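Local coordinates for protein lysine-sensitive aspartokinase 3 (Escherichia coli, PDB 2J0W) that catalyses the ATP-dependent phosphorylation of L-aspartate to 4-phospho-L-aspartate, the first step towards lysine, and is feedback-inhibited by lysine, at residues 3-9 / 32-38; 47-51 / 63-67; 224-228 / 238-242; 303-307 / 433-437; 315-319 / 375-379. All blocks are in the same frame, centred on the assembly; numbering follows the deposited sequence.

Interaction 1: 3-9 / 32-38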
# COMPACT_ATOMS: atom_id res chain seq x y z
N GLU A 3 -27.21 -19.60 -26.48
CA GLU A 3 -26.88 -21.05 -26.41
C GLU A 3 -25.84 -21.44 -27.46
O GLU A 3 -26.15 -22.10 -28.46
CB GLU A 3 -28.15 -21.90 -26.58
CG GLU A 3 -27.89 -23.40 -26.70
CD GLU A 3 -26.81 -23.90 -25.75
OE1 GLU A 3 -25.61 -23.69 -26.04
OE2 GLU A 3 -27.17 -24.49 -24.71
N ILE A 4 -24.60 -21.02 -27.22
CA ILE A 4 -23.51 -21.32 -28.13
C ILE A 4 -22.24 -21.40 -27.31
O ILE A 4 -21.94 -20.50 -26.53
CB ILE A 4 -23.34 -20.20 -29.19
CG1 ILE A 4 -24.62 -20.07 -30.03
CG2 ILE A 4 -22.14 -20.49 -30.07
CD1 ILE A 4 -24.67 -18.83 -30.91
N VAL A 5 -21.51 -22.49 -27.46
CA VAL A 5 -20.27 -22.63 -26.73
C VAL A 5 -19.16 -22.14 -27.64
O VAL A 5 -19.17 -22.40 -28.84
CB VAL A 5 -20.00 -24.09 -26.32
CG1 VAL A 5 -18.54 -24.28 -25.92
CG2 VAL A 5 -20.90 -24.46 -25.16
N VAL A 6 -18.23 -21.40 -27.05
CA VAL A 6 -17.06 -20.85 -27.74
C VAL A 6 -15.83 -21.63 -27.27
O VAL A 6 -15.58 -21.75 -26.06
CB VAL A 6 -16.90 -19.35 -27.40
CG1 VAL A 6 -15.64 -18.80 -28.03
CG2 VAL A 6 -18.12 -18.58 -27.89
N SER A 7 -15.07 -22.18 -28.21
CA SER A 7 -13.87 -22.97 -27.90
C SER A 7 -12.56 -22.29 -28.31
O SER A 7 -12.47 -21.70 -29.39
CB SER A 7 -13.94 -24.35 -28.59
OG SER A 7 -14.95 -25.16 -28.02
N LYS A 8 -11.54 -22.37 -27.46
CA LYS A 8 -10.26 -21.74 -27.78
C LYS A 8 -9.10 -22.72 -27.76
O LYS A 8 -8.97 -23.54 -26.85
CB LYS A 8 -9.99 -20.59 -26.81
CG LYS A 8 -8.71 -19.80 -27.08
CD LYS A 8 -7.48 -20.42 -26.43
CE LYS A 8 -6.30 -19.46 -26.50
NZ LYS A 8 -5.12 -19.88 -25.66
N PHE A 9 -8.25 -22.62 -28.78
CA PHE A 9 -7.10 -23.50 -28.91
C PHE A 9 -5.82 -22.70 -29.00
O PHE A 9 -5.71 -21.77 -29.81
CB PHE A 9 -7.28 -24.38 -30.14
CG PHE A 9 -8.49 -25.26 -30.07
CD1 PHE A 9 -8.43 -26.50 -29.45
CD2 PHE A 9 -9.70 -24.84 -30.64
CE1 PHE A 9 -9.55 -27.32 -29.40
CE2 PHE A 9 -10.82 -25.65 -30.59
CZ PHE A 9 -10.75 -26.90 -29.97
N ASN A 32 -22.66 -27.84 -29.87
CA ASN A 32 -22.95 -26.47 -29.42
C ASN A 32 -21.77 -25.55 -29.73
O ASN A 32 -21.88 -24.32 -29.67
CB ASN A 32 -23.23 -26.44 -27.90
CG ASN A 32 -24.56 -27.07 -27.54
OD1 ASN A 32 -25.61 -26.78 -28.14
ND2 ASN A 32 -24.54 -27.93 -26.53
N VAL A 33 -20.63 -26.14 -30.07
CA VAL A 33 -19.45 -25.37 -30.43
C VAL A 33 -19.73 -24.79 -31.81
O VAL A 33 -19.73 -25.52 -32.81
CB VAL A 33 -18.19 -26.25 -30.49
CG1 VAL A 33 -16.97 -25.41 -30.87
CG2 VAL A 33 -17.94 -26.90 -29.15
N ARG A 34 -19.98 -23.49 -31.85
CA ARG A 34 -20.29 -22.80 -33.09
C ARG A 34 -19.18 -21.81 -33.44
O ARG A 34 -19.04 -21.40 -34.59
CB ARG A 34 -21.61 -22.06 -32.92
CG ARG A 34 -22.72 -22.97 -32.39
CD ARG A 34 -23.81 -23.14 -33.42
NE ARG A 34 -23.26 -23.37 -34.75
CZ ARG A 34 -23.93 -23.91 -35.75
NH1 ARG A 34 -25.20 -24.29 -35.58
NH2 ARG A 34 -23.35 -24.08 -36.93
N LEU A 35 -18.41 -21.42 -32.44
CA LEU A 35 -17.32 -20.49 -32.67
C LEU A 35 -16.01 -21.04 -32.13
O LEU A 35 -15.92 -21.45 -30.96
CB LEU A 35 -17.62 -19.13 -32.02
CG LEU A 35 -16.61 -18.00 -32.20
CD1 LEU A 35 -16.38 -17.68 -33.67
CD2 LEU A 35 -17.13 -16.79 -31.49
N VAL A 36 -14.99 -21.06 -32.98
CA VAL A 36 -13.70 -21.54 -32.55
C VAL A 36 -12.71 -20.38 -32.62
O VAL A 36 -12.78 -19.55 -33.53
CB VAL A 36 -13.20 -22.70 -33.44
CG1 VAL A 36 -11.87 -23.24 -32.92
CG2 VAL A 36 -14.25 -23.81 -33.46
N VAL A 37 -11.82 -20.31 -31.64
CA VAL A 37 -10.84 -19.25 -31.60
C VAL A 37 -9.48 -19.90 -31.58
O VAL A 37 -9.18 -20.72 -30.71
CB VAL A 37 -11.06 -18.39 -30.35
CG1 VAL A 37 -9.92 -17.39 -30.18
CG2 VAL A 37 -12.38 -17.66 -30.48
N LEU A 38 -8.64 -19.56 -32.56
CA LEU A 38 -7.31 -20.15 -32.64
C LEU A 38 -6.21 -19.14 -32.47
O LEU A 38 -6.34 -17.99 -32.88
CB LEU A 38 -7.10 -20.81 -34.00
CG LEU A 38 -8.00 -21.96 -34.46
CD1 LEU A 38 -7.55 -22.35 -35.87
CD2 LEU A 38 -7.90 -23.14 -33.50

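Interaction 2: 47-51 / 63-67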
# COMPACT_ATOMS: atom_id res chain seq x y z
N LEU A 47 8.58 -16.20 -33.46
CA LEU A 47 9.37 -15.97 -34.66
C LEU A 47 8.99 -14.61 -35.23
O LEU A 47 9.86 -13.75 -35.47
CB LEU A 47 9.12 -17.09 -35.68
CG LEU A 47 9.86 -18.39 -35.30
CD1 LEU A 47 9.44 -19.56 -36.20
CD2 LEU A 47 11.37 -18.14 -35.40
N LEU A 48 7.69 -14.41 -35.41
CA LEU A 48 7.14 -13.17 -35.94
C LEU A 48 7.56 -11.95 -35.14
O LEU A 48 7.84 -10.89 -35.71
CB LEU A 48 5.62 -13.24 -36.00
CG LEU A 48 5.12 -14.16 -37.12
CD1 LEU A 48 3.61 -14.22 -37.10
CD2 LEU A 48 5.62 -13.65 -38.47
N VAL A 49 7.62 -12.09 -33.82
CA VAL A 49 8.02 -10.97 -32.98
C VAL A 49 9.51 -10.69 -33.17
O VAL A 49 9.94 -9.53 -33.20
CB VAL A 49 7.71 -11.26 -31.49
CG1 VAL A 49 8.50 -10.30 -30.59
CG2 VAL A 49 6.22 -11.11 -31.24
N ALA A 50 10.32 -11.73 -33.31
CA ALA A 50 11.74 -11.52 -33.50
C ALA A 50 11.99 -10.79 -34.81
O ALA A 50 12.94 -10.02 -34.93
CB ALA A 50 12.47 -12.85 -33.50
N LEU A 51 11.13 -11.04 -35.80
CA LEU A 51 11.26 -10.40 -37.10
C LEU A 51 10.81 -8.93 -37.08
O LEU A 51 11.35 -8.10 -37.81
CB LEU A 51 10.47 -11.15 -38.15
CG LEU A 51 11.06 -12.49 -38.58
CD1 LEU A 51 10.03 -13.24 -39.42
CD2 LEU A 51 12.34 -12.24 -39.38
N LYS A 63 14.54 -17.10 -39.84
CA LYS A 63 13.22 -16.97 -39.23
C LYS A 63 12.09 -17.19 -40.23
O LYS A 63 11.13 -17.90 -39.94
CB LYS A 63 13.05 -15.60 -38.58
CG LYS A 63 14.14 -15.22 -37.62
CD LYS A 63 14.13 -16.01 -36.33
CE LYS A 63 15.04 -15.29 -35.33
NZ LYS A 63 15.24 -16.00 -34.06
N LEU A 64 12.21 -16.57 -41.40
CA LEU A 64 11.17 -16.71 -42.41
C LEU A 64 11.05 -18.16 -42.84
O LEU A 64 9.96 -18.62 -43.20
CB LEU A 64 11.47 -15.82 -43.61
CG LEU A 64 11.55 -14.33 -43.26
CD1 LEU A 64 12.11 -13.55 -44.43
CD2 LEU A 64 10.16 -13.80 -42.89
N ASP A 65 12.15 -18.90 -42.79
CA ASP A 65 12.08 -20.29 -43.20
C ASP A 65 11.48 -21.15 -42.10
O ASP A 65 10.72 -22.08 -42.37
CB ASP A 65 13.46 -20.81 -43.57
CG ASP A 65 13.64 -20.93 -45.07
OD1 ASP A 65 12.71 -21.42 -45.75
OD2 ASP A 65 14.72 -20.54 -45.57
N ALA A 66 11.84 -20.85 -40.86
CA ALA A 66 11.28 -21.60 -39.76
C ALA A 66 9.76 -21.35 -39.81
O ALA A 66 8.96 -22.24 -39.52
CB ALA A 66 11.89 -21.12 -38.42
N ILE A 67 9.37 -20.15 -40.21
CA ILE A 67 7.95 -19.83 -40.32
C ILE A 67 7.31 -20.60 -41.48
O ILE A 67 6.24 -21.20 -41.31
CB ILE A 67 7.73 -18.31 -40.50
CG1 ILE A 67 8.05 -17.61 -39.17
CG2 ILE A 67 6.30 -18.03 -40.95
CD1 ILE A 67 7.85 -16.12 -39.22

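Interaction 3: 224-228 / 238-242. With ADP (adenosine-5'-diphosphate), chain D.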
# COMPACT_ATOMS: atom_id res chain seq x y z
N PRO A 224 -4.29 -30.37 -18.45
CA PRO A 224 -5.67 -30.69 -18.06
C PRO A 224 -6.23 -29.93 -16.88
O PRO A 224 -6.26 -30.45 -15.77
CB PRO A 224 -5.59 -32.18 -17.79
CG PRO A 224 -4.27 -32.29 -17.14
CD PRO A 224 -3.38 -31.46 -18.04
N GLY A 225 -6.68 -28.69 -17.13
CA GLY A 225 -7.25 -27.86 -16.09
C GLY A 225 -6.33 -26.85 -15.42
O GLY A 225 -5.21 -26.62 -15.87
N ILE A 226 -6.82 -26.24 -14.34
CA ILE A 226 -6.06 -25.26 -13.57
C ILE A 226 -5.53 -25.97 -12.31
O ILE A 226 -6.30 -26.56 -11.55
CB ILE A 226 -6.98 -24.07 -13.14
CG1 ILE A 226 -7.62 -23.42 -14.38
CG2 ILE A 226 -6.19 -23.02 -12.37
CD1 ILE A 226 -8.65 -22.36 -14.05
N TYR A 227 -4.22 -25.92 -12.09
CA TYR A 227 -3.63 -26.58 -10.93
C TYR A 227 -3.40 -25.66 -9.75
O TYR A 227 -3.62 -24.46 -9.85
CB TYR A 227 -2.31 -27.24 -11.32
CG TYR A 227 -2.50 -28.48 -12.16
CD1 TYR A 227 -3.34 -28.46 -13.27
CD2 TYR A 227 -1.85 -29.67 -11.85
CE1 TYR A 227 -3.54 -29.59 -14.04
CE2 TYR A 227 -2.04 -30.81 -12.61
CZ TYR A 227 -2.89 -30.76 -13.71
OH TYR A 227 -3.11 -31.88 -14.48
N THR A 228 -2.93 -26.22 -8.64
CA THR A 228 -2.65 -25.43 -7.44
C THR A 228 -1.38 -24.61 -7.61
O THR A 228 -0.93 -23.94 -6.68
CB THR A 228 -2.50 -26.33 -6.21
OG1 THR A 228 -1.44 -27.27 -6.43
CG2 THR A 228 -3.80 -27.07 -5.92
N LYS A 238 -1.36 -30.30 -7.66
CA LYS A 238 -2.65 -30.98 -7.74
C LYS A 238 -3.60 -30.22 -8.67
O LYS A 238 -3.58 -28.98 -8.69
CB LYS A 238 -3.32 -31.09 -6.35
CG LYS A 238 -2.40 -31.33 -5.13
CD LYS A 238 -1.67 -32.67 -5.19
CE LYS A 238 -0.77 -32.88 -3.96
NZ LYS A 238 0.08 -34.10 -4.10
N ARG A 239 -4.43 -30.93 -9.43
CA ARG A 239 -5.40 -30.27 -10.30
C ARG A 239 -6.55 -29.75 -9.44
O ARG A 239 -6.81 -30.29 -8.36
CB ARG A 239 -6.00 -31.23 -11.34
CG ARG A 239 -7.01 -30.51 -12.24
CD ARG A 239 -8.37 -31.17 -12.28
NE ARG A 239 -8.46 -32.07 -13.42
CZ ARG A 239 -7.93 -33.29 -13.45
NH1 ARG A 239 -7.29 -33.77 -12.39
NH2 ARG A 239 -8.00 -34.01 -14.56
N ILE A 240 -7.24 -28.73 -9.91
CA ILE A 240 -8.36 -28.14 -9.18
C ILE A 240 -9.60 -28.30 -10.02
O ILE A 240 -9.83 -27.54 -10.95
CB ILE A 240 -8.13 -26.66 -8.95
CG1 ILE A 240 -6.87 -26.47 -8.10
CG2 ILE A 240 -9.38 -26.03 -8.34
CD1 ILE A 240 -6.52 -25.03 -7.88
N ASP A 241 -10.42 -29.29 -9.68
CA ASP A 241 -11.63 -29.57 -10.46
C ASP A 241 -12.62 -28.42 -10.64
O ASP A 241 -13.27 -28.32 -11.69
CB ASP A 241 -12.35 -30.79 -9.88
CG ASP A 241 -11.47 -32.04 -9.87
OD1 ASP A 241 -10.92 -32.39 -10.95
OD2 ASP A 241 -11.34 -32.66 -8.80
N GLU A 242 -12.76 -27.56 -9.65
CA GLU A 242 -13.69 -26.45 -9.80
C GLU A 242 -13.30 -25.27 -8.92
O GLU A 242 -12.88 -25.46 -7.78
CB GLU A 242 -15.12 -26.90 -9.46
CG GLU A 242 -16.20 -25.88 -9.83
CD GLU A 242 -17.60 -26.33 -9.44
OE1 GLU A 242 -17.84 -26.57 -8.24
OE2 GLU A 242 -18.46 -26.44 -10.34
PB ADP D . -1.98 -21.80 -24.46
O1B ADP D . -2.89 -22.97 -24.46
O2B ADP D . -1.35 -21.58 -25.81
O3B ADP D . -2.72 -20.50 -23.98
PA ADP D . 0.08 -21.30 -22.47
O1A ADP D . 1.49 -21.74 -22.51
O2A ADP D . -0.17 -19.85 -22.76
O3A ADP D . -0.80 -22.16 -23.46
O5' ADP D . -0.35 -21.72 -20.98
C5' ADP D . -0.52 -23.06 -20.42
C4' ADP D . 0.53 -23.22 -19.33
O4' ADP D . 0.51 -22.27 -18.23
C3' ADP D . 0.64 -24.54 -18.62
O3' ADP D . 1.16 -25.43 -19.63
C2' ADP D . 1.59 -24.18 -17.50
O2' ADP D . 2.94 -24.21 -17.94
C1' ADP D . 1.21 -22.80 -17.11
N9 ADP D . 0.50 -22.65 -15.75
C8 ADP D . 0.91 -21.73 -14.85
N7 ADP D . 0.23 -21.70 -13.73
C5 ADP D . -0.69 -22.66 -13.90
C6 ADP D . -1.73 -23.11 -13.01
N6 ADP D . -1.96 -22.62 -11.84
N1 ADP D . -2.53 -24.15 -13.53
C2 ADP D . -2.32 -24.72 -14.80
N3 ADP D . -1.33 -24.29 -15.63
C4 ADP D . -0.56 -23.28 -15.16

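Interaction 4: 303-307 / 433-437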
# COMPACT_ATOMS: atom_id res chain seq x y z
N ALA A 303 0.71 -18.59 -6.98
CA ALA A 303 0.98 -18.06 -8.32
C ALA A 303 2.28 -17.28 -8.29
O ALA A 303 2.57 -16.55 -7.33
CB ALA A 303 -0.16 -17.16 -8.75
N LEU A 304 3.07 -17.44 -9.34
CA LEU A 304 4.35 -16.76 -9.46
C LEU A 304 4.34 -15.78 -10.63
O LEU A 304 3.87 -16.11 -11.72
CB LEU A 304 5.45 -17.81 -9.68
CG LEU A 304 6.86 -17.34 -10.01
CD1 LEU A 304 7.53 -16.74 -8.77
CD2 LEU A 304 7.65 -18.54 -10.52
N ARG A 305 4.83 -14.57 -10.40
CA ARG A 305 4.91 -13.55 -11.44
C ARG A 305 6.36 -13.07 -11.44
O ARG A 305 6.81 -12.40 -10.52
CB ARG A 305 3.96 -12.39 -11.15
CG ARG A 305 3.49 -11.67 -12.41
CD ARG A 305 2.29 -10.77 -12.14
NE ARG A 305 2.65 -9.55 -11.41
CZ ARG A 305 1.75 -8.67 -10.97
NH1 ARG A 305 0.46 -8.89 -11.19
NH2 ARG A 305 2.14 -7.59 -10.32
N ARG A 306 7.09 -13.45 -12.48
CA ARG A 306 8.51 -13.13 -12.62
C ARG A 306 8.86 -11.77 -13.21
O ARG A 306 8.05 -11.13 -13.87
CB ARG A 306 9.19 -14.20 -13.46
CG ARG A 306 9.35 -15.52 -12.78
CD ARG A 306 10.72 -16.05 -13.08
NE ARG A 306 11.16 -17.01 -12.08
CZ ARG A 306 12.31 -16.90 -11.42
NH1 ARG A 306 13.12 -15.88 -11.66
NH2 ARG A 306 12.66 -17.83 -10.54
N ASN A 307 10.12 -11.39 -13.00
CA ASN A 307 10.66 -10.14 -13.51
C ASN A 307 9.85 -8.93 -13.08
O ASN A 307 9.50 -8.07 -13.90
CB ASN A 307 10.75 -10.18 -15.02
CG ASN A 307 11.37 -11.46 -15.51
OD1 ASN A 307 12.42 -11.87 -15.01
ND2 ASN A 307 10.74 -12.09 -16.50
N GLY A 433 14.55 -12.98 -7.58
CA GLY A 433 14.30 -13.91 -8.66
C GLY A 433 14.83 -15.33 -8.54
O GLY A 433 14.06 -16.29 -8.61
N GLU A 434 16.14 -15.48 -8.35
CA GLU A 434 16.75 -16.81 -8.25
C GLU A 434 16.17 -17.78 -7.21
O GLU A 434 16.24 -18.99 -7.39
CB GLU A 434 18.27 -16.70 -8.03
CG GLU A 434 18.68 -15.69 -6.98
CD GLU A 434 18.52 -14.25 -7.46
OE1 GLU A 434 17.66 -13.52 -6.92
OE2 GLU A 434 19.27 -13.86 -8.38
N ASP A 435 15.61 -17.25 -6.13
CA ASP A 435 15.04 -18.10 -5.08
C ASP A 435 13.54 -18.34 -5.33
O ASP A 435 12.90 -19.11 -4.61
CB ASP A 435 15.22 -17.45 -3.70
CG ASP A 435 16.68 -17.16 -3.37
OD1 ASP A 435 16.93 -16.49 -2.34
OD2 ASP A 435 17.57 -17.61 -4.12
N ALA A 436 13.00 -17.68 -6.35
CA ALA A 436 11.59 -17.76 -6.68
C ALA A 436 10.93 -19.15 -6.64
O ALA A 436 10.03 -19.38 -5.83
CB ALA A 436 11.36 -17.13 -8.05
N GLU A 437 11.36 -20.06 -7.50
CA GLU A 437 10.74 -21.38 -7.54
C GLU A 437 10.91 -22.22 -6.28
O GLU A 437 9.96 -22.89 -5.85
CB GLU A 437 11.22 -22.15 -8.77
CG GLU A 437 10.88 -21.46 -10.07
CD GLU A 437 11.17 -22.30 -11.29
OE1 GLU A 437 12.23 -22.95 -11.32
OE2 GLU A 437 10.34 -22.31 -12.22
O HOH W 1 9.20 -19.26 -13.21

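Interaction 5: 315-319 / 375-379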
# COMPACT_ATOMS: atom_id res chain seq x y z
N SER A 315 9.82 10.82 -0.43
CA SER A 315 9.58 12.20 -0.83
C SER A 315 10.73 13.16 -0.60
O SER A 315 11.46 13.06 0.39
CB SER A 315 8.35 12.75 -0.12
OG SER A 315 8.57 12.83 1.27
N LEU A 316 10.91 14.10 -1.53
CA LEU A 316 11.95 15.11 -1.38
C LEU A 316 11.34 16.19 -0.49
O LEU A 316 11.72 17.36 -0.53
CB LEU A 316 12.41 15.65 -2.74
CG LEU A 316 13.40 14.74 -3.49
CD1 LEU A 316 13.86 15.41 -4.77
CD2 LEU A 316 14.60 14.42 -2.60
N ASN A 317 10.37 15.73 0.30
CA ASN A 317 9.67 16.52 1.31
C ASN A 317 9.20 17.93 0.92
O ASN A 317 9.53 18.90 1.60
CB ASN A 317 10.58 16.57 2.56
CG ASN A 317 9.94 17.26 3.75
OD1 ASN A 317 10.17 18.44 3.99
ND2 ASN A 317 9.15 16.51 4.51
N MET A 318 8.42 18.05 -0.15
CA MET A 318 7.95 19.39 -0.53
C MET A 318 6.44 19.59 -0.61
O MET A 318 5.97 20.71 -0.84
CB MET A 318 8.60 19.84 -1.84
CG MET A 318 8.30 18.97 -3.04
SD MET A 318 9.26 19.57 -4.44
CE MET A 318 10.88 18.93 -4.02
N LEU A 319 5.66 18.53 -0.42
CA LEU A 319 4.21 18.65 -0.45
C LEU A 319 3.64 17.83 0.71
O LEU A 319 4.34 16.99 1.28
CB LEU A 319 3.66 18.15 -1.80
CG LEU A 319 4.29 18.78 -3.05
CD1 LEU A 319 3.88 17.98 -4.27
CD2 LEU A 319 3.86 20.24 -3.19
N SER A 375 11.45 12.15 -10.21
CA SER A 375 12.72 12.31 -9.51
C SER A 375 12.85 13.60 -8.70
O SER A 375 13.49 13.61 -7.64
CB SER A 375 13.90 12.20 -10.49
OG SER A 375 13.90 10.96 -11.16
N ALA A 376 12.24 14.67 -9.20
CA ALA A 376 12.29 15.97 -8.53
C ALA A 376 11.19 16.08 -7.49
O ALA A 376 11.40 16.64 -6.41
CB ALA A 376 12.15 17.09 -9.56
N LEU A 377 10.01 15.56 -7.82
CA LEU A 377 8.88 15.59 -6.91
C LEU A 377 9.09 14.67 -5.71
O LEU A 377 8.44 14.83 -4.67
CB LEU A 377 7.60 15.17 -7.64
CG LEU A 377 6.43 14.86 -6.69
CD1 LEU A 377 6.14 16.09 -5.84
CD2 LEU A 377 5.20 14.45 -7.48
N CYS A 378 9.99 13.71 -5.85
CA CYS A 378 10.26 12.76 -4.78
C CYS A 378 11.36 11.80 -5.20
O CYS A 378 11.33 11.27 -6.30
CB CYS A 378 9.00 11.95 -4.47
SG CYS A 378 8.29 11.08 -5.90
N ARG A 379 12.33 11.58 -4.32
CA ARG A 379 13.42 10.67 -4.62
C ARG A 379 12.87 9.31 -5.08
O ARG A 379 11.89 8.80 -4.52
CB ARG A 379 14.27 10.46 -3.37
CG ARG A 379 14.79 9.05 -3.27
CD ARG A 379 15.09 8.70 -1.86
NE ARG A 379 16.49 8.90 -1.55
CZ ARG A 379 17.01 8.76 -0.34
NH1 ARG A 379 16.22 8.41 0.67
NH2 ARG A 379 18.31 8.94 -0.15

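Interaction 1: 3-9 / 32-38
Two parallel strands, 5-9 and 33-38, pair here in the buried central sheet of the amino acid kinase domain, as the two strands of a beta-alpha-beta unit whose helix is 17-27. The bonding starts with V5 N to N32 O (2.9 Å) and a weak return bond from R34 N to V5 O (3.3 Å). Between V5-V33 and V6-L35 the register slips by one residue, a beta bulge at R34. Beyond it the pairing is regular: S7 N to L35 O (3.0 Å), V37 N to S7 O (2.7 Å) and F9 N to V37 O (2.9 Å). V5, S7, F9, V33, V36 and L38 share one face, on which F9, V33 and V36 touch helix 17-27 and F9 CE2 meets V36 CG1 at 3.5 Å; V6, L35, K8 and V37 share the other, against helix 200-211. K8 belongs to the ADP pocket, its NZ salt-bridged to D202. K8 thus reaches ADP from a paired strand, consistent with a position set by the sheet.

Interaction 2: 47-51 / 63-67
L47 leans across the aliphatic part of K63, its CD2 lying 3.6 Å from K63 CD, while its CD1 reaches A66 CB at 3.7 Å and its CB meets I67 CG1 at 3.7 Å. One turn on, L51 points to the same partner helix: L51 CD2 touches K63 CB at 3.5 Å, and L51 CD1 lies 3.5 Å from L64 CD2 and 3.6 Å from I67 CD1. I67 therefore meets both L47 and L51, and the end of L48 approaches it too, with L48 CD2 3.4 Å from I67 CD1. No hydrogen bond joins the segments; the contact is apolar, and the methylenes of K63 take part, lying against L47, A50 and L51. The two helical segments run nearly antiparallel, at 156°, with their axes 9.8 Å apart at closest approach. Helix 44-51, which carries the substrate-binding T45, packs on helix 57-75. Helix 82-102 continues the apolar layer through I95, beside L48 and L64, and L92, beside I67; L114 and V115 of helix 108-131 pack on L48.

Interaction 3: 224-228 / 238-242
The adenine pocket of the kinase domain is bordered by this short, weakly bonded beta hairpin, in which strand 226-227 lies antiparallel to the start of strand 239-244. Y227 binds the base through its backbone: Y227 N donates to N1 of ADP at 2.8 Å, and N6 of ADP donates to Y227 O at 3.2 Å. G225 O lies 3.6 Å from ADP C2. On the other edge I240 N donates to I226 O (2.9 Å, a bent bond) and T228 N to K238 O (2.8 Å). T228 OG1 accepts from K238 N at 3.3 Å and has a further partner in H444. R239 CB sits over a face of the Y227 ring, 4.0 Å from its centroid, in a CH-pi contact, while the guanidinium bonds to G285 O through NH2. G225 has phi 97° and psi -170°, where a CB would jam against the preceding carbonyl and crowd R239 CG. Recognition of the adenine edge by one backbone NH and one backbone C=O is a common way of reading the base in nucleotide-binding sites; here the hairpin supplies both groups from a single residue.

Interaction 4: 303-307 / 433-437
A303 is out of reach of the 433-437 segment, and the contact rests on L304 and R306. L304 points toward that segment, where its CD1 meets A436 CB at 3.9 Å and its CD2 lies 4.4 Å from E437 CG. R305 takes no part; its guanidinium forms a salt bridge with D340, a residue of the allosteric lysine site. R306 has the largest area covered in the contact. Its side chain extends to G433, and R306 NH2 makes a weak hydrogen bond with G433 O (2.8 Å); both atoms are crowded against A436 CB in the model, so their positions are less certain. The same caution applies to the backbone bond from A436 N to G433 O, at 2.9 Å. A water lies 3.2 Å from R306 NE and 3.4 Å from E437 OE2, weakly bridging the two charged side chains. At N307, with phi and psi both positive, the chain turns a corner. The surroundings are those of the ACT-domain region: A303 and R305 bond through their backbones to A390 and L388 of strand 386-393, and A387 of that strand touches both L304 and A436.

Interaction 5: 315-319 / 375-379
L316 and L377 have the most surface covered in this contact between the loop 315-319 and the end of helix 368-377. L316 points toward the helix terminus and lies against carbonyls of the final turn: L316 CD1 is 3.4 Å from S375 O and 3.2 Å from A376 O. Its CG is 3.4 Å from R379 N, and its CD2 is 4.0 Å from R379 CB, so the leucine rests against the chain where it leaves the helix. L377 starts away from the loop, but its side chain bends back, bringing L377 CD1 to 3.3 Å from L319 CD1. M318, one of the residues that bind the inhibitor lysine, joins from the loop, its CE 3.4 Å from A376 O. No hydrogen bond links the segments; this is a surface contact of van der Waals approaches, with L319-L377 as its apolar side-chain pair. The nearest CA pair is S315 and C378, 4.0 Å apart, and both residues rest on F324 of helix 321-328, itself a lysine-site residue. L377 touches E327 of that helix, and the R379 backbone bonds to H314, which ends the approach to the loop from strand 299-313.

From the N terminus, interaction 1 closes first, around helix 17-27, and pairs two neighbouring strands of the central sheet. Strand 33-38 then leads into helix 44-51, and interaction 2 closes the short connection to helix 57-75. Interaction 3 closes a hairpin at the far edge of the sheet that interaction 1 helps build. These three follow in series within the kinase domain. Interaction 4 spans 125 intervening residues, bringing the segment that leads into the last helix, 436-448, back to strand 299-313; interaction 5 falls wholly within that span, about 31 Å away between centres. Interactions 3 and 4 approach to about 6 Å between nearest atoms without touching, where the kinase and ACT regions adjoin.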